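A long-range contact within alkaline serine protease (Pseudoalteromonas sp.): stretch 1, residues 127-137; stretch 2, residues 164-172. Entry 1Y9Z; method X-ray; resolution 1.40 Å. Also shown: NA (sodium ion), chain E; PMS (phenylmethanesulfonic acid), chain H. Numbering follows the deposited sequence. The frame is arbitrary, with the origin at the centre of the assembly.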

# COMPACT_ATOMS: atom_id res chain seq x y z
N THR A 127 -4.18 8.10 12.43
CA THR A 127 -3.75 7.93 11.06
C THR A 127 -4.92 8.14 10.10
O THR A 127 -6.00 7.57 10.27
N MET A 128 -4.69 8.98 9.10
CA MET A 128 -5.73 9.35 8.15
C MET A 128 -5.32 9.18 6.69
O MET A 128 -4.67 10.05 6.11
N SER A 129 -5.69 8.04 6.11
CA SER A 129 -5.40 7.76 4.71
C SER A 129 -6.55 8.34 3.91
O SER A 129 -7.31 7.62 3.26
N LEU A 130 -6.66 9.66 3.97
CA LEU A 130 -7.72 10.39 3.29
C LEU A 130 -7.28 11.83 3.10
O LEU A 130 -6.33 12.29 3.73
N GLY A 131 -7.97 12.54 2.22
CA GLY A 131 -7.61 13.92 1.97
C GLY A 131 -8.61 14.67 1.12
O GLY A 131 -9.35 14.07 0.33
N GLY A 132 -8.63 15.99 1.30
CA GLY A 132 -9.51 16.85 0.55
C GLY A 132 -8.71 18.06 0.11
O GLY A 132 -7.64 18.33 0.66
N SER A 133 -9.22 18.80 -0.87
CA SER A 133 -8.50 19.97 -1.37
C SER A 133 -8.67 21.23 -0.52
O SER A 133 -7.82 22.11 -0.54
N GLY A 134 -9.76 21.30 0.23
CA GLY A 134 -10.01 22.48 1.05
C GLY A 134 -9.30 22.53 2.39
O GLY A 134 -8.94 21.50 2.96
N SER A 135 -9.12 23.75 2.90
CA SER A 135 -8.47 23.98 4.18
C SER A 135 -9.19 25.10 4.92
O SER A 135 -9.73 26.02 4.29
N THR A 136 -9.23 25.03 6.25
CA THR A 136 -9.89 26.06 7.04
C THR A 136 -9.10 26.38 8.31
O THR A 136 -8.30 25.57 8.77
N THR A 137 -9.33 27.57 8.86
CA THR A 137 -8.63 27.98 10.07
C THR A 137 -9.10 27.18 11.28
O THR A 137 -8.30 26.78 12.11
N SER A 164 -0.55 19.75 -5.75
CA SER A 164 -1.62 20.25 -4.90
C SER A 164 -1.50 19.78 -3.46
O SER A 164 -0.97 18.71 -3.17
N TYR A 165 -1.99 20.62 -2.55
CA TYR A 165 -1.99 20.30 -1.13
C TYR A 165 -3.25 19.54 -0.78
O TYR A 165 -4.36 19.98 -1.09
N SER A 166 -3.08 18.39 -0.14
CA SER A 166 -4.21 17.60 0.32
C SER A 166 -4.25 17.82 1.83
O SER A 166 -3.20 17.88 2.48
N TYR A 167 -5.44 17.96 2.39
CA TYR A 167 -5.60 18.18 3.82
C TYR A 167 -6.36 16.99 4.39
O TYR A 167 -7.23 16.44 3.72
N PRO A 168 -6.11 16.63 5.66
CA PRO A 168 -5.20 17.23 6.64
C PRO A 168 -3.68 17.10 6.49
O PRO A 168 -2.95 17.76 7.23
N ALA A 169 -3.20 16.28 5.57
CA ALA A 169 -1.75 16.11 5.41
C ALA A 169 -0.96 17.40 5.32
O ALA A 169 0.13 17.51 5.90
N SER A 170 -1.50 18.39 4.62
CA SER A 170 -0.78 19.65 4.42
C SER A 170 -0.80 20.70 5.52
O SER A 170 -0.30 21.81 5.33
N TYR A 171 -1.38 20.37 6.68
CA TYR A 171 -1.37 21.28 7.82
C TYR A 171 -0.04 21.01 8.52
O TYR A 171 0.47 19.89 8.46
N ASP A 172 0.52 22.01 9.19
CA ASP A 172 1.80 21.83 9.87
C ASP A 172 1.77 20.85 11.04
O ASP A 172 2.81 20.33 11.45

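Two stretches distant in sequence can be joined by very little regular structure, provided that a short backbone register places a few side chains where they can fill the remaining space. The contact between residues 127-137 and 164-172 of this alkaline serine protease illustrates the principle, burying 452 Å² with a single antiparallel bridge at its centre.

The walk begins in the buried end of a strand. Thr127 lies out of reach of the second stretch, but Met128 points its CA-to-CB bond toward it. Its chi1 m and chi2 t bring Met128 SD to 3.9 Å from Pro168 CG; chi3 is m. Ser129, again out of reach, contributes instead to the ligand site, where its O lies 3.2 Å from C6 of the phenylmethanesulfonic acid. Leu130 starts sideways, yet its p, p conformation carries the end of the side chain nearer, so that Leu130 CD1 sits 3.9 Å from Pro168 CD. The proline, preceded by a cis peptide bond, thus offers its ring to two apolar side chains of the first stretch. Beside this apolar patch, a polar link is supplied by water 1, whose O donates to Leu130 O (2.8 Å) and accepts from Ala169 N (3.0 Å), with a weak bond from Ser166 OG (3.3 Å).

Where the chains come closest, side chains give way to glycine. Gly131 CA approaches Ser166 OG to 3.2 Å and makes a CA-H...O contact of 3.1 Å with Tyr167 O. A CB on Gly131 would fall only 2.0 Å from Ser166 OG, whose side chain has chi1 t, and would clash with it. At Gly132 there would be room for a CB, pointing away; here the backbone does the work, with Gly132 N donating to Tyr167 O and Tyr167 N to Gly132 O, both at 2.8 Å.

Beyond the bridge the contact turns to a water and two tyrosines. The CA-to-CB bond of Ser133 points away, with chi1 p, but its carbonyl faces the partner: the O of water 2 donates to both Ser133 O (2.7 Å) and Tyr165 O (2.8 Å), joining two acceptors that could not bond directly. Gly134 brings its O to 3.4 Å from Tyr167 CD2. Ser135 then points its CA-to-CB bond toward the second stretch, and its CB lies over one face of the Tyr167 ring, 3.5 Å from the centroid and just 6° off the normal, a CH-pi contact over the face; chi1 p sets the position of OG. Tyr167, chi1 m, is the residue most covered by the opposing stretch.

Tyr171, also m at chi1, leaves its backbone sideways but extends its hydroxyl to the first stretch. Thr136 N donates to Tyr171 OH at 3.1 Å, while Ser135 CA lies 3.4 Å from Tyr171 OH. The CA-to-CB bond of Thr136 points away; its side chain, chi1 p, caps the helix that follows. Thr137 makes no contact with the second stretch. A sodium ion is bound by Ala169 O (2.4 Å) and Tyr171 O (2.3 Å), tying together the backbone of the turn region that carries the ring.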

# COMPACT_ATOMS: atom_id res chain seq x y z
CB THR A 127 -3.09 6.53 10.89
OG1 THR A 127 -2.47 6.44 9.60
CG2 THR A 127 -4.11 5.42 11.07
CB MET A 128 -6.15 10.80 8.42
CG MET A 128 -6.60 11.01 9.86
SD MET A 128 -6.76 12.73 10.40
CE MET A 128 -5.06 13.12 10.78
CB SER A 129 -5.27 6.26 4.48
OG SER A 129 -4.06 5.77 5.02
CB LEU A 130 -9.00 10.35 4.14
CG LEU A 130 -8.91 10.88 5.58
CD1 LEU A 130 -9.10 12.39 5.58
CD2 LEU A 130 -9.98 10.23 6.44
CB SER A 133 -8.93 20.25 -2.81
OG SER A 133 -10.34 20.42 -2.89
CB SER A 135 -6.99 24.35 3.97
OG SER A 135 -6.83 25.33 2.95
CB THR A 136 -11.32 25.65 7.48
OG1 THR A 136 -11.24 24.71 8.56
CG2 THR A 136 -12.07 25.01 6.32
CB THR A 137 -8.85 29.48 10.35
OG1 THR A 137 -8.50 30.23 9.18
CG2 THR A 137 -7.99 29.93 11.51
CB SER A 164 -2.99 19.87 -5.46
OG SER A 164 -3.18 18.47 -5.45
CB TYR A 165 -1.97 21.57 -0.28
CG TYR A 165 -0.69 22.36 -0.32
CD1 TYR A 165 0.50 21.83 0.19
CD2 TYR A 165 -0.66 23.65 -0.85
CE1 TYR A 165 1.67 22.58 0.19
CE2 TYR A 165 0.51 24.39 -0.86
CZ TYR A 165 1.67 23.85 -0.34
OH TYR A 165 2.82 24.60 -0.34
CB SER A 166 -4.00 16.12 0.02
OG SER A 166 -5.09 15.34 0.50
CB TYR A 167 -6.33 19.50 4.06
CG TYR A 167 -5.54 20.69 3.54
CD1 TYR A 167 -4.62 21.35 4.36
CD2 TYR A 167 -5.66 21.11 2.22
CE1 TYR A 167 -3.84 22.40 3.87
CE2 TYR A 167 -4.88 22.16 1.72
CZ TYR A 167 -3.98 22.80 2.55
OH TYR A 167 -3.19 23.82 2.07
CB PRO A 168 -5.67 16.61 7.95
CG PRO A 168 -6.00 15.22 7.52
CD PRO A 168 -6.77 15.44 6.23
CB ALA A 169 -1.46 15.25 4.19
CB SER A 170 -1.22 20.24 3.08
OG SER A 170 -0.92 19.32 2.04
CB TYR A 171 -2.51 20.96 8.80
CG TYR A 171 -3.89 21.36 8.32
CD1 TYR A 171 -4.94 20.44 8.32
CD2 TYR A 171 -4.16 22.67 7.91
CE1 TYR A 171 -6.22 20.81 7.92
CE2 TYR A 171 -5.44 23.05 7.51
CZ TYR A 171 -6.46 22.11 7.52
OH TYR A 171 -7.73 22.47 7.13
CB ASP A 172 2.34 23.17 10.36
CG ASP A 172 2.79 24.07 9.22
OD1 ASP A 172 3.56 23.59 8.36
OD2 ASP A 172 2.38 25.25 9.20
NA NA E . 1.84 18.52 7.18
C PMS H . -6.91 8.01 -1.04
S PMS H . -5.41 8.20 -0.05
C1 PMS H . -8.17 8.62 -0.38
C2 PMS H . -8.49 10.00 -0.69
C3 PMS H . -9.65 10.61 -0.10
C4 PMS H . -10.46 9.80 0.79
C5 PMS H . -10.15 8.45 1.09
C6 PMS H . -9.00 7.80 0.53
O2S PMS H . -5.48 9.50 0.60
O1S PMS H . -4.25 8.14 -0.91
O HOH W 1 -4.46 14.40 3.60
O HOH W 2 -5.79 21.98 -2.34